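Local atomic coordinates of glycerophosphoryl diester phosphodiesterase (PDB entry 3KS6), a protein that belongs to the glycerophosphoryl diester phosphodiesterase family, with a TIM-barrel fold, and carries a bound magnesium ion. Residues A[112-123]-A[141-152]. Numbering follows the deposited sequence. Where two conformers were deposited one is given.
Sequences GLPYEGFVALVI and LLASMDELWKAT
Val119 splits its two methyls between neighbouring residues of helix 142-151. With CG1 anti to the backbone N (chi1 161°), that branch reaches Leu148 CD2 at 3.7 Å and also borders the Ala151 methyl, while CG2 lies against the side chain of Glu147. One turn on, the end of Ile123 is packed tightly: its CD1 is 3.4 Å from Ala151 CB, shorter than a usual van der Waals contact, and it also meets Thr152 CB. Before helix 118-128, the Pro114 ring fits among three side chains, CG facing Ala143 CB at 3.9 Å, CD facing Leu141 CD2 and CB facing Ser144 OG. In this TIM barrel the two helices are successive outer ones, following the adjacent parallel strands 101-106 and 135-139; the axes of segments 118-123 and 142-151 approach to 10.1 Å with a crossing angle of -49°. Helix 142-151 rests on strand 135-139, with Leu148 and Thr152 touching Phe137, while Phe118 and Val122 lie on Leu38 of strand 33-40. Polar links across the contact run through water. The Glu147 carboxylate accepts from three waters, the shortest bond being OE1 to water 1 at 2.6 Å. These waters in turn accept from the backbone N of the N-cap residue Gly117 and of Val119 and Ala120 in the first turn of helix 118-128, whose dipole would probably favour the negative charge of Glu147.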
ATOM      1  N   GLY A 112      -9.350  13.962  -7.506  1.00 27.01           N
ATOM      2  CA  GLY A 112      -9.714  13.305  -6.252  1.00 27.34           C
ATOM      3  C   GLY A 112     -10.859  12.322  -6.367  1.00 23.07           C
ATOM      4  O   GLY A 112     -11.281  11.729  -5.371  1.00 22.03           O
ATOM      5  N   LEU A 113     -11.357  12.107  -7.578  1.00 22.15           N
ATOM      6  CA  LEU A 113     -12.439  11.165  -7.778  1.00 22.34           C
ATOM      7  C   LEU A 113     -11.927   9.780  -8.180  1.00 21.74           C
ATOM      8  O   LEU A 113     -10.914   9.667  -8.871  1.00 22.03           O
ATOM      9  CB  LEU A 113     -13.432  11.638  -8.836  1.00 26.14           C
ATOM     10  CG  LEU A 113     -14.136  12.955  -8.544  1.00 30.12           C
ATOM     11  CD1 LEU A 113     -15.036  13.265  -9.750  1.00 29.91           C
ATOM     12  CD2 LEU A 113     -14.929  12.880  -7.241  1.00 34.18           C
ATOM     13  N   PRO A 114     -12.648   8.727  -7.771  1.00 21.93           N
ATOM     14  CA  PRO A 114     -12.238   7.409  -8.226  1.00 22.79           C
ATOM     15  C   PRO A 114     -12.277   7.274  -9.746  1.00 22.46           C
ATOM     16  O   PRO A 114     -13.125   7.895 -10.407  1.00 23.30           O
ATOM     17  CB  PRO A 114     -13.252   6.462  -7.603  1.00 26.28           C
ATOM     18  CG  PRO A 114     -14.057   7.251  -6.644  1.00 24.71           C
ATOM     19  CD  PRO A 114     -13.803   8.694  -6.862  1.00 25.64           C
ATOM     20  N   TYR A 115     -11.346   6.492 -10.292  1.00 21.00           N
ATOM     21  CA  TYR A 115     -11.358   6.213 -11.715  1.00 22.52           C
ATOM     22  C   TYR A 115     -12.494   5.215 -12.013  1.00 23.91           C
ATOM     23  O   TYR A 115     -12.550   4.103 -11.475  1.00 20.96           O
ATOM     24  CB  TYR A 115     -10.056   5.586 -12.191  1.00 21.67           C
ATOM     25  CG  TYR A 115      -8.752   6.361 -12.029  1.00 18.10           C
ATOM     26  CD1 TYR A 115      -8.433   7.420 -12.877  1.00 22.28           C
ATOM     27  CD2 TYR A 115      -7.793   5.971 -11.075  1.00 20.81           C
ATOM     28  CE1 TYR A 115      -7.209   8.105 -12.761  1.00 25.39           C
ATOM     29  CE2 TYR A 115      -6.585   6.633 -10.957  1.00 23.54           C
ATOM     30  CZ  TYR A 115      -6.278   7.694 -11.810  1.00 18.15           C
ATOM     31  OH  TYR A 115      -5.057   8.331 -11.730  1.00 17.64           O
ATOM     32  N   GLU A 116     -13.402   5.613 -12.894  0.50 23.88           N
ATOM     33  CA  GLU A 116     -14.541   4.767 -13.221  0.50 23.69           C
ATOM     34  C   GLU A 116     -14.078   3.457 -13.845  0.50 24.12           C
ATOM     35  O   GLU A 116     -13.260   3.450 -14.757  0.50 22.48           O
ATOM     36  CB  GLU A 116     -15.523   5.498 -14.160  0.50 25.17           C
ATOM     37  CG  GLU A 116     -16.745   4.671 -14.610  0.50 30.32           C
ATOM     38  CD  GLU A 116     -16.492   3.773 -15.821  0.50 32.91           C
ATOM     39  OE1 GLU A 116     -15.926   4.248 -16.827  0.50 38.69           O
ATOM     40  OE2 GLU A 116     -16.904   2.591 -15.780  0.50 37.72           O
ATOM     41  N   GLY A 117     -14.633   2.352 -13.353  1.00 25.69           N
ATOM     42  CA  GLY A 117     -14.321   0.998 -13.860  1.00 26.70           C
ATOM     43  C   GLY A 117     -12.958   0.405 -13.548  1.00 25.28           C
ATOM     44  O   GLY A 117     -12.654  -0.712 -13.965  1.00 23.29           O
ATOM     45  N   PHE A 118     -12.149   1.110 -12.771  1.00 22.36           N
ATOM     46  CA  PHE A 118     -10.786   0.716 -12.563  1.00 21.30           C
ATOM     47  C   PHE A 118     -10.645  -0.467 -11.610  1.00 18.27           C
ATOM     48  O   PHE A 118      -9.779  -1.295 -11.810  1.00 21.63           O
ATOM     49  CB  PHE A 118      -9.967   1.914 -12.083  1.00 21.88           C
ATOM     50  CG  PHE A 118      -8.477   1.668 -12.040  1.00 22.74           C
ATOM     51  CD1 PHE A 118      -7.782   1.250 -13.186  1.00 22.98           C
ATOM     52  CD2 PHE A 118      -7.750   1.895 -10.860  1.00 26.02           C
ATOM     53  CE1 PHE A 118      -6.408   1.029 -13.131  1.00 23.03           C
ATOM     54  CE2 PHE A 118      -6.392   1.689 -10.822  1.00 22.15           C
ATOM     55  CZ  PHE A 118      -5.728   1.261 -11.941  1.00 22.18           C
ATOM     56  N   VAL A 119     -11.468  -0.529 -10.565  1.00 18.72           N
ATOM     57  CA  VAL A 119     -11.402  -1.659  -9.660  1.00 19.65           C
ATOM     58  C   VAL A 119     -11.600  -2.961 -10.464  1.00 20.68           C
ATOM     59  O   VAL A 119     -10.824  -3.905 -10.332  1.00 16.82           O
ATOM     60  CB  VAL A 119     -12.425  -1.513  -8.502  1.00 20.10           C
ATOM     61  CG1 VAL A 119     -12.690  -2.884  -7.832  1.00 21.22           C
ATOM     62  CG2 VAL A 119     -11.935  -0.406  -7.530  1.00 17.80           C
ATOM     63  N   ALA A 120     -12.570  -2.960 -11.388  1.00 20.82           N
ATOM     64  CA  ALA A 120     -12.794  -4.131 -12.259  1.00 21.03           C
ATOM     65  C   ALA A 120     -11.546  -4.471 -13.093  1.00 20.23           C
ATOM     66  O   ALA A 120     -11.176  -5.647 -13.208  1.00 22.00           O
ATOM     67  CB  ALA A 120     -14.020  -3.907 -13.178  1.00 22.93           C
ATOM     68  N   LEU A 121     -10.912  -3.450 -13.680  1.00 19.18           N
ATOM     69  CA  LEU A 121      -9.686  -3.638 -14.480  1.00 22.42           C
ATOM     70  C   LEU A 121      -8.550  -4.238 -13.666  1.00 21.17           C
ATOM     71  O   LEU A 121      -7.772  -5.090 -14.145  1.00 19.76           O
ATOM     72  CB  LEU A 121      -9.134  -2.305 -14.985  1.00 24.35           C
ATOM     73  CG  LEU A 121      -9.124  -1.791 -16.409  1.00 38.42           C
ATOM     74  CD1 LEU A 121     -10.531  -1.269 -16.759  1.00 46.25           C
ATOM     75  CD2 LEU A 121      -8.006  -0.663 -16.494  1.00 31.77           C
ATOM     76  N   VAL A 122      -8.388  -3.705 -12.465  1.00 20.84           N
ATOM     77  CA  VAL A 122      -7.312  -4.177 -11.597  1.00 19.51           C
ATOM     78  C   VAL A 122      -7.533  -5.644 -11.204  1.00 18.11           C
ATOM     79  O   VAL A 122      -6.602  -6.457 -11.286  1.00 18.65           O
ATOM     80  CB  VAL A 122      -7.107  -3.260 -10.340  1.00 19.90           C
ATOM     81  CG1 VAL A 122      -6.149  -3.967  -9.312  1.00 19.22           C
ATOM     82  CG2 VAL A 122      -6.607  -1.853 -10.730  1.00 17.30           C
ATOM     83  N   ILE A 123      -8.745  -5.978 -10.783  1.00 20.61           N
ATOM     84  CA  ILE A 123      -9.075  -7.348 -10.371  1.00 19.76           C
ATOM     85  C   ILE A 123      -8.838  -8.304 -11.566  1.00 21.34           C
ATOM     86  O   ILE A 123      -8.224  -9.343 -11.423  1.00 21.13           O
ATOM     87  CB  ILE A 123     -10.516  -7.455  -9.820  1.00 20.10           C
ATOM     88  CG1 ILE A 123     -10.620  -6.748  -8.456  1.00 19.34           C
ATOM     89  CG2 ILE A 123     -10.953  -8.929  -9.718  1.00 22.20           C
ATOM     90  CD1 ILE A 123     -12.029  -6.509  -8.010  1.00 18.18           C
ATOM     91  N   LEU A 141     -10.261   5.974   0.075  1.00 17.51           N
ATOM     92  CA  LEU A 141     -11.593   6.348  -0.390  1.00 17.19           C
ATOM     93  C   LEU A 141     -12.640   5.288  -0.104  1.00 17.00           C
ATOM     94  O   LEU A 141     -12.561   4.151  -0.570  1.00 14.94           O
ATOM     95  CB  LEU A 141     -11.604   6.685  -1.873  1.00 19.82           C
ATOM     96  CG  LEU A 141     -11.205   8.107  -2.305  1.00 21.50           C
ATOM     97  CD1 LEU A 141      -9.804   8.418  -1.886  1.00 20.96           C
ATOM     98  CD2 LEU A 141     -11.338   8.329  -3.820  1.00 19.38           C
ATOM     99  N   LEU A 142     -13.645   5.670   0.664  1.00 14.78           N
ATOM    100  CA  LEU A 142     -14.756   4.777   0.964  1.00 14.21           C
ATOM    101  C   LEU A 142     -15.523   4.365  -0.289  1.00 17.40           C
ATOM    102  O   LEU A 142     -16.045   3.249  -0.354  1.00 17.54           O
ATOM    103  CB  LEU A 142     -15.742   5.399   1.958  1.00 16.32           C
ATOM    104  CG  LEU A 142     -15.319   5.404   3.403  1.00 16.93           C
ATOM    105  CD1 LEU A 142     -16.488   6.035   4.219  1.00 17.31           C
ATOM    106  CD2 LEU A 142     -14.977   3.997   3.902  1.00 18.27           C
ATOM    107  N   ALA A 143     -15.617   5.240  -1.283  1.00 19.01           N
ATOM    108  CA  ALA A 143     -16.278   4.855  -2.532  1.00 18.23           C
ATOM    109  C   ALA A 143     -15.592   3.641  -3.118  1.00 21.02           C
ATOM    110  O   ALA A 143     -16.246   2.740  -3.626  1.00 19.23           O
ATOM    111  CB  ALA A 143     -16.234   6.023  -3.594  1.00 18.00           C
ATOM    112  N   SER A 144     -14.256   3.668  -3.083  1.00 20.12           N
ATOM    113  CA  SER A 144     -13.438   2.587  -3.612  1.00 19.76           C
ATOM    114  C   SER A 144     -13.521   1.350  -2.699  1.00 18.14           C
ATOM    115  O   SER A 144     -13.513   0.234  -3.186  1.00 17.83           O
ATOM    116  CB  SER A 144     -11.985   3.041  -3.818  1.00 20.68           C
ATOM    117  OG  SER A 144     -11.895   4.109  -4.747  1.00 22.74           O
HETATM  118  N   MSE A 145     -13.651   1.550  -1.396  0.50 18.45           N
HETATM  119  CA  MSE A 145     -13.845   0.427  -0.479  0.50 17.49           C
HETATM  120  C   MSE A 145     -15.175  -0.264  -0.765  0.50 18.35           C
HETATM  121  O   MSE A 145     -15.291  -1.494  -0.705  0.50 16.36           O
HETATM  122  CB  MSE A 145     -13.823   0.921   0.963  0.50 17.32           C
HETATM  123  CG  MSE A 145     -12.509   1.577   1.385  0.50 13.99           C
HETATM  124 SE   MSE A 145     -10.973   0.366   1.392  0.38 13.08          SE
HETATM  125  CE  MSE A 145     -10.537   0.102  -0.326  0.50 21.34           C
ATOM    126  N   ASP A 146     -16.193   0.540  -1.057  1.00 19.39           N
ATOM    127  CA  ASP A 146     -17.500   0.003  -1.408  1.00 18.46           C
ATOM    128  C   ASP A 146     -17.460  -0.799  -2.703  1.00 17.67           C
ATOM    129  O   ASP A 146     -18.074  -1.855  -2.814  1.00 19.97           O
ATOM    130  CB  ASP A 146     -18.567   1.129  -1.450  1.00 15.92           C
ATOM    131  CG  ASP A 146     -18.889   1.679  -0.077  1.00 20.37           C
ATOM    132  OD1 ASP A 146     -18.393   1.119   0.936  1.00 18.89           O
ATOM    133  OD2 ASP A 146     -19.663   2.678   0.002  1.00 20.21           O
ATOM    134  N   GLU A 147     -16.734  -0.304  -3.686  1.00 19.75           N
ATOM    135  CA  GLU A 147     -16.554  -1.047  -4.941  1.00 19.77           C
ATOM    136  C   GLU A 147     -15.863  -2.372  -4.778  1.00 21.99           C
ATOM    137  O   GLU A 147     -16.286  -3.405  -5.343  1.00 22.97           O
ATOM    138  CB  GLU A 147     -15.755  -0.230  -5.926  1.00 20.76           C
ATOM    139  CG  GLU A 147     -16.595   0.621  -6.792  1.00 30.14           C
ATOM    140  CD  GLU A 147     -15.805   1.154  -7.979  1.00 34.24           C
ATOM    141  OE1 GLU A 147     -14.905   1.975  -7.765  1.00 37.45           O
ATOM    142  OE2 GLU A 147     -16.087   0.735  -9.115  1.00 49.62           O
ATOM    143  N   LEU A 148     -14.788  -2.351  -4.000  1.00 21.70           N
ATOM    144  CA  LEU A 148     -14.060  -3.583  -3.706  1.00 20.21           C
ATOM    145  C   LEU A 148     -14.941  -4.590  -2.970  1.00 20.11           C
ATOM    146  O   LEU A 148     -14.893  -5.788  -3.245  1.00 22.56           O
ATOM    147  CB  LEU A 148     -12.800  -3.261  -2.915  1.00 21.57           C
ATOM    148  CG  LEU A 148     -11.665  -2.549  -3.631  1.00 22.68           C
ATOM    149  CD1 LEU A 148     -10.678  -1.985  -2.601  1.00 20.21           C
ATOM    150  CD2 LEU A 148     -10.927  -3.495  -4.597  1.00 21.07           C
ATOM    151  N   TRP A 149     -15.759  -4.119  -2.040  1.00 20.69           N
ATOM    152  CA  TRP A 149     -16.628  -5.014  -1.269  1.00 21.16           C
ATOM    153  C   TRP A 149     -17.545  -5.814  -2.215  1.00 23.19           C
ATOM    154  O   TRP A 149     -17.778  -7.004  -2.027  1.00 21.27           O
ATOM    155  CB  TRP A 149     -17.437  -4.209  -0.267  1.00 24.63           C
ATOM    156  CG  TRP A 149     -18.461  -4.982   0.472  1.00 26.70           C
ATOM    157  CD1 TRP A 149     -18.281  -5.823   1.540  1.00 33.00           C
ATOM    158  CD2 TRP A 149     -19.846  -5.009   0.166  1.00 38.05           C
ATOM    159  NE1 TRP A 149     -19.477  -6.356   1.919  1.00 29.45           N
ATOM    160  CE2 TRP A 149     -20.459  -5.878   1.085  1.00 38.44           C
ATOM    161  CE3 TRP A 149     -20.634  -4.386  -0.822  1.00 39.92           C
ATOM    162  CZ2 TRP A 149     -21.841  -6.132   1.061  1.00 44.75           C
ATOM    163  CZ3 TRP A 149     -22.007  -4.630  -0.849  1.00 40.17           C
ATOM    164  CH2 TRP A 149     -22.596  -5.499   0.089  1.00 40.51           C
ATOM    165  N   LYS A 150     -18.025  -5.168  -3.255  1.00 22.98           N
ATOM    166  CA  LYS A 150     -18.924  -5.832  -4.191  1.00 28.68           C
ATOM    167  C   LYS A 150     -18.171  -6.729  -5.144  1.00 27.90           C
ATOM    168  O   LYS A 150     -18.699  -7.754  -5.566  1.00 29.02           O
ATOM    169  CB  LYS A 150     -19.703  -4.800  -5.021  1.00 29.93           C
ATOM    170  CG  LYS A 150     -20.724  -3.961  -4.247  1.00 36.97           C
ATOM    171  CD  LYS A 150     -21.707  -3.268  -5.215  1.00 40.31           C
ATOM    172  CE  LYS A 150     -22.971  -2.745  -4.489  1.00 49.61           C
ATOM    173  NZ  LYS A 150     -23.866  -3.847  -3.969  1.00 60.18           N
ATOM    174  N   ALA A 151     -16.950  -6.326  -5.497  1.00 26.54           N
ATOM    175  CA  ALA A 151     -16.163  -6.976  -6.542  1.00 26.25           C
ATOM    176  C   ALA A 151     -15.275  -8.145  -6.134  1.00 27.63           C
ATOM    177  O   ALA A 151     -14.920  -8.960  -6.989  1.00 27.56           O
ATOM    178  CB  ALA A 151     -15.278  -5.938  -7.232  1.00 26.65           C
ATOM    179  N   THR A 152     -14.845  -8.214  -4.881  1.00 24.85           N
ATOM    180  CA  THR A 152     -13.873  -9.235  -4.494  1.00 25.57           C
ATOM    181  C   THR A 152     -14.083  -9.656  -3.071  1.00 26.35           C
ATOM    182  O   THR A 152     -14.582  -8.877  -2.256  1.00 25.97           O
ATOM    183  CB  THR A 152     -12.396  -8.750  -4.704  1.00 26.97           C
ATOM    184  OG1 THR A 152     -11.494  -9.834  -4.459  1.00 24.49           O
ATOM    185  CG2 THR A 152     -12.011  -7.571  -3.787  1.00 23.00           C
TER
HETATM  186  O   HOH W   1     -13.411   1.833  -9.903  1.00 35.05           O
HETATM  187  O   HOH W   2     -16.486   2.534 -11.147  1.00 27.94           O
HETATM  188  O   HOH W   3     -14.922  -1.131 -11.256  1.00 26.23           O